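Local coordinates for protein extracellular sialidase/neuraminidase, putative (PDB 2XZK) that probably cleaves terminal sialic acid-type sugars, above all KDN, from glycoconjugates as a secreted fungal exo-sialidase built on a beta-propeller, at residues I40-R45 with L52-G57. Residues are numbered along the deposited sequence; the frame is centred on the assembly and turned at random.
Sequences IPAVVR and LAFAEG. With FKD (3-deoxy-3-fluoro-D-erythro-alpha-L-manno-non-2-ulopyranosonic acid), chain C.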
ATOM      1  N   ILE A  40      -4.915  -5.567  -0.804  1.00  6.18           N
ATOM      2  CA  ILE A  40      -3.868  -4.704  -1.369  1.00  6.21           C
ATOM      3  C   ILE A  40      -4.171  -3.213  -1.179  1.00  5.83           C
ATOM      4  O   ILE A  40      -4.399  -2.478  -2.152  1.00  6.28           O
ATOM      5  CB  ILE A  40      -3.559  -5.041  -2.865  1.00  5.45           C
ATOM      6  CG1 ILE A  40      -3.669  -6.554  -3.165  1.00  6.00           C
ATOM      7  CG2 ILE A  40      -2.199  -4.493  -3.272  1.00  7.16           C
ATOM      8  CD1 ILE A  40      -2.815  -7.478  -2.303  1.00  7.59           C
ATOM      9  N   PRO A  41      -4.189  -2.757   0.090  1.00  5.58           N
ATOM     10  CA  PRO A  41      -4.599  -1.395   0.377  1.00  5.39           C
ATOM     11  C   PRO A  41      -3.562  -0.350   0.019  1.00  5.37           C
ATOM     12  O   PRO A  41      -2.375  -0.642   0.012  1.00  5.31           O
ATOM     13  CB  PRO A  41      -4.770  -1.393   1.899  1.00  5.73           C
ATOM     14  CG  PRO A  41      -3.814  -2.454   2.382  1.00  5.76           C
ATOM     15  CD  PRO A  41      -3.930  -3.526   1.329  1.00  5.82           C
ATOM     16  N   ALA A  42      -4.025   0.860  -0.257  1.00  5.45           N
ATOM     17  CA  ALA A  42      -3.148   2.025  -0.340  1.00  4.72           C
ATOM     18  C   ALA A  42      -3.928   3.228   0.151  1.00  5.18           C
ATOM     19  O   ALA A  42      -5.110   3.354  -0.148  1.00  5.46           O
ATOM     20  CB  ALA A  42      -2.683   2.249  -1.785  1.00  5.40           C
ATOM     21  N   VAL A  43      -3.287   4.089   0.921  1.00  5.46           N
ATOM     22  CA  VAL A  43      -3.946   5.287   1.453  1.00  5.86           C
ATOM     23  C   VAL A  43      -3.068   6.538   1.390  1.00  6.12           C
ATOM     24  O   VAL A  43      -1.853   6.491   1.684  1.00  6.15           O
ATOM     25  CB  VAL A  43      -4.482   5.044   2.891  1.00  5.73           C
ATOM     26  CG1 VAL A  43      -3.329   4.837   3.886  1.00  5.28           C
ATOM     27  CG2 VAL A  43      -5.424   6.173   3.326  1.00  7.94           C
ATOM     28  N   VAL A  44      -3.689   7.650   0.997  1.00  6.72           N
ATOM     29  CA  VAL A  44      -3.022   8.945   0.988  1.00  7.47           C
ATOM     30  C   VAL A  44      -3.947  10.036   1.508  1.00  7.59           C
ATOM     31  O   VAL A  44      -5.161   9.984   1.299  1.00  7.60           O
ATOM     32  CB  VAL A  44      -2.498   9.343  -0.419  1.00  7.28           C
ATOM     33  CG1 VAL A  44      -1.310   8.473  -0.814  1.00  7.92           C
ATOM     34  CG2 VAL A  44      -3.598   9.292  -1.496  1.00  9.72           C
ATOM     35  N   ARG A  45      -3.362  11.021   2.183  1.00  8.05           N
ATOM     36  CA  ARG A  45      -4.070  12.238   2.519  1.00  9.01           C
ATOM     37  C   ARG A  45      -3.689  13.260   1.457  1.00  9.27           C
ATOM     38  O   ARG A  45      -2.519  13.413   1.120  1.00  9.15           O
ATOM     39  CB  ARG A  45      -3.693  12.750   3.913  1.00  9.46           C
ATOM     40  CG  ARG A  45      -4.389  14.084   4.214  1.00 11.47           C
ATOM     41  CD  ARG A  45      -4.110  14.691   5.578  1.00 18.04           C
ATOM     42  NE  ARG A  45      -2.711  14.644   5.984  1.00 23.72           N
ATOM     43  CZ  ARG A  45      -1.761  15.471   5.558  1.00 25.55           C
ATOM     44  NH1 ARG A  45      -2.039  16.425   4.677  1.00 27.40           N
ATOM     45  NH2 ARG A  45      -0.523  15.328   6.009  1.00 27.37           N
ATOM     46  N   LEU A  52      -7.955   9.493   0.691  1.00  5.97           N
ATOM     47  CA  LEU A  52      -8.280   8.560  -0.393  1.00  6.39           C
ATOM     48  C   LEU A  52      -7.720   7.183  -0.033  1.00  6.22           C
ATOM     49  O   LEU A  52      -6.508   7.050   0.194  1.00  6.11           O
ATOM     50  CB  LEU A  52      -7.664   9.034  -1.722  1.00  6.44           C
ATOM     51  CG  LEU A  52      -7.844  10.492  -2.161  1.00  6.49           C
ATOM     52  CD1 LEU A  52      -7.141  10.729  -3.485  1.00  8.59           C
ATOM     53  CD2 LEU A  52      -9.332  10.839  -2.270  1.00  8.03           C
ATOM     54  N   ALA A  53      -8.594   6.179   0.022  1.00  6.47           N
ATOM     55  CA  ALA A  53      -8.225   4.798   0.313  1.00  6.66           C
ATOM     56  C   ALA A  53      -8.512   3.913  -0.909  1.00  7.18           C
ATOM     57  O   ALA A  53      -9.629   3.897  -1.409  1.00  7.68           O
ATOM     58  CB  ALA A  53      -8.987   4.315   1.531  1.00  7.16           C
ATOM     59  N   PHE A  54      -7.496   3.202  -1.387  1.00  6.67           N
ATOM     60  CA  PHE A  54      -7.593   2.360  -2.581  1.00  6.43           C
ATOM     61  C   PHE A  54      -7.448   0.897  -2.192  1.00  6.67           C
ATOM     62  O   PHE A  54      -6.855   0.577  -1.162  1.00  6.47           O
ATOM     63  CB  PHE A  54      -6.491   2.705  -3.588  1.00  6.87           C
ATOM     64  CG  PHE A  54      -6.434   4.157  -3.961  1.00  6.41           C
ATOM     65  CD1 PHE A  54      -5.708   5.062  -3.190  1.00  8.34           C
ATOM     66  CD2 PHE A  54      -7.101   4.617  -5.092  1.00  6.39           C
ATOM     67  CE1 PHE A  54      -5.613   6.417  -3.546  1.00  6.96           C
ATOM     68  CE2 PHE A  54      -7.047   5.976  -5.447  1.00  6.44           C
ATOM     69  CZ  PHE A  54      -6.311   6.881  -4.683  1.00  7.33           C
ATOM     70  N   ALA A  55      -7.987   0.014  -3.031  1.00  6.78           N
ATOM     71  CA  ALA A  55      -7.834  -1.423  -2.844  1.00  6.82           C
ATOM     72  C   ALA A  55      -8.068  -2.153  -4.141  1.00  6.90           C
ATOM     73  O   ALA A  55      -8.620  -1.597  -5.095  1.00  7.88           O
ATOM     74  CB  ALA A  55      -8.789  -1.964  -1.761  1.00  7.27           C
ATOM     75  N   GLU A  56      -7.647  -3.410  -4.167  1.00  7.40           N
ATOM     76  CA  GLU A  56      -8.064  -4.324  -5.215  1.00  7.24           C
ATOM     77  C   GLU A  56      -9.404  -4.932  -4.821  1.00  7.04           C
ATOM     78  O   GLU A  56      -9.529  -5.541  -3.766  1.00  8.36           O
ATOM     79  CB  GLU A  56      -7.020  -5.421  -5.414  1.00  7.60           C
ATOM     80  CG  GLU A  56      -5.818  -4.952  -6.213  1.00  7.79           C
ATOM     81  CD  GLU A  56      -4.764  -6.025  -6.335  1.00  7.94           C
ATOM     82  OE1 GLU A  56      -5.124  -7.231  -6.291  1.00  6.93           O
ATOM     83  OE2 GLU A  56      -3.573  -5.662  -6.479  1.00  9.14           O
ATOM     84  N   GLY A  57     -10.412  -4.711  -5.663  1.00  7.17           N
ATOM     85  CA  GLY A  57     -11.703  -5.369  -5.516  1.00  8.24           C
ATOM     86  C   GLY A  57     -11.595  -6.672  -6.288  1.00  7.82           C
ATOM     87  O   GLY A  57     -11.581  -6.671  -7.513  1.00  8.55           O
TER
HETATM   88  C1  FKD C 500       0.748 -11.736  -1.155  1.00  9.62           C
HETATM   89  F1  FKD C 500      -1.077 -11.605  -3.253  1.00 13.25           F
HETATM   90  C2  FKD C 500       0.920 -10.772  -2.339  1.00  9.18           C
HETATM   91  C3  FKD C 500      -0.425 -10.430  -3.010  1.00  9.14           C
HETATM   92  C4  FKD C 500      -0.154  -9.603  -4.269  1.00  8.46           C
HETATM   93  O4  FKD C 500      -1.387  -9.443  -4.959  1.00  9.65           O
HETATM   94  C5  FKD C 500       0.880 -10.274  -5.191  1.00  8.26           C
HETATM   95  O5  FKD C 500       1.148  -9.455  -6.325  1.00  7.84           O
HETATM   96  C6  FKD C 500       2.188 -10.525  -4.423  1.00  8.34           C
HETATM   97  O6  FKD C 500       1.881 -11.293  -3.247  1.00  8.33           O
HETATM   98  C7  FKD C 500       3.265 -11.325  -5.186  1.00  9.30           C
HETATM   99  O7  FKD C 500       2.776 -12.631  -5.493  1.00  8.83           O
HETATM  100  C8  FKD C 500       4.542 -11.480  -4.332  1.00  8.31           C
HETATM  101  O8  FKD C 500       5.089 -10.193  -4.065  1.00 10.24           O
HETATM  102  C9  FKD C 500       5.611 -12.339  -5.020  1.00  8.77           C
HETATM  103  O9  FKD C 500       5.961 -11.760  -6.275  1.00  9.94           O
HETATM  104  O1A FKD C 500      -0.362 -11.816  -0.616  1.00  9.19           O
HETATM  105  O1B FKD C 500       1.762 -12.353  -0.761  1.00  9.62           O
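Ile-40 lies against the carboxylate end of Glu-56 and reaches on to the bound 3-fluoro sugar acid FKD. Its CB sits 3.7 Å from Glu-56 OE2, and CG2, anti to the backbone N, keeps to the same oxygen. CG1 comes closest, 3.4 Å from Glu-56 CD, and CD1 at the tip turns to the ligand, 3.6 Å from FKD O4. The carboxylate meets this aliphatic wall at the end of an extended chain (chi2 177°); its polar partners lie elsewhere, OE1 in a salt bridge with Arg-58 and OE2 on the backbone N of Asn-104. Arg-58 also bonds FKD, so Glu-56 probably acts from the second shell to position it, while Ile-40 lines the sugar site directly.

Behind this end, strands 37-45 and 51-58 form a beta hairpin, the first two strands of one four-stranded antiparallel blade of the sialidase beta-propeller, with 37-45 as its innermost strand, beside the propeller axis. Ala-42 and Phe-54 make a hydrogen-bonded pair, as do Val-44 and Leu-52. The bond from Phe-54 N to Ala-42 O is short and straight (2.7 Å), whereas Ala-42 N approaches Phe-54 O from above its carbonyl plane. The same Ala-42 O also lies at the edge of the Phe-54 ring, 3.5 Å from CD1. Further round that edge, Val-44 CG2 is 4.1 Å from CE1 and equally near Leu-52 CB. On the other face, Val-43 and Ala-53 pack on Leu-352 of strand 349-356; Val-43 CG2 rests 3.4 Å from Leu-52 O.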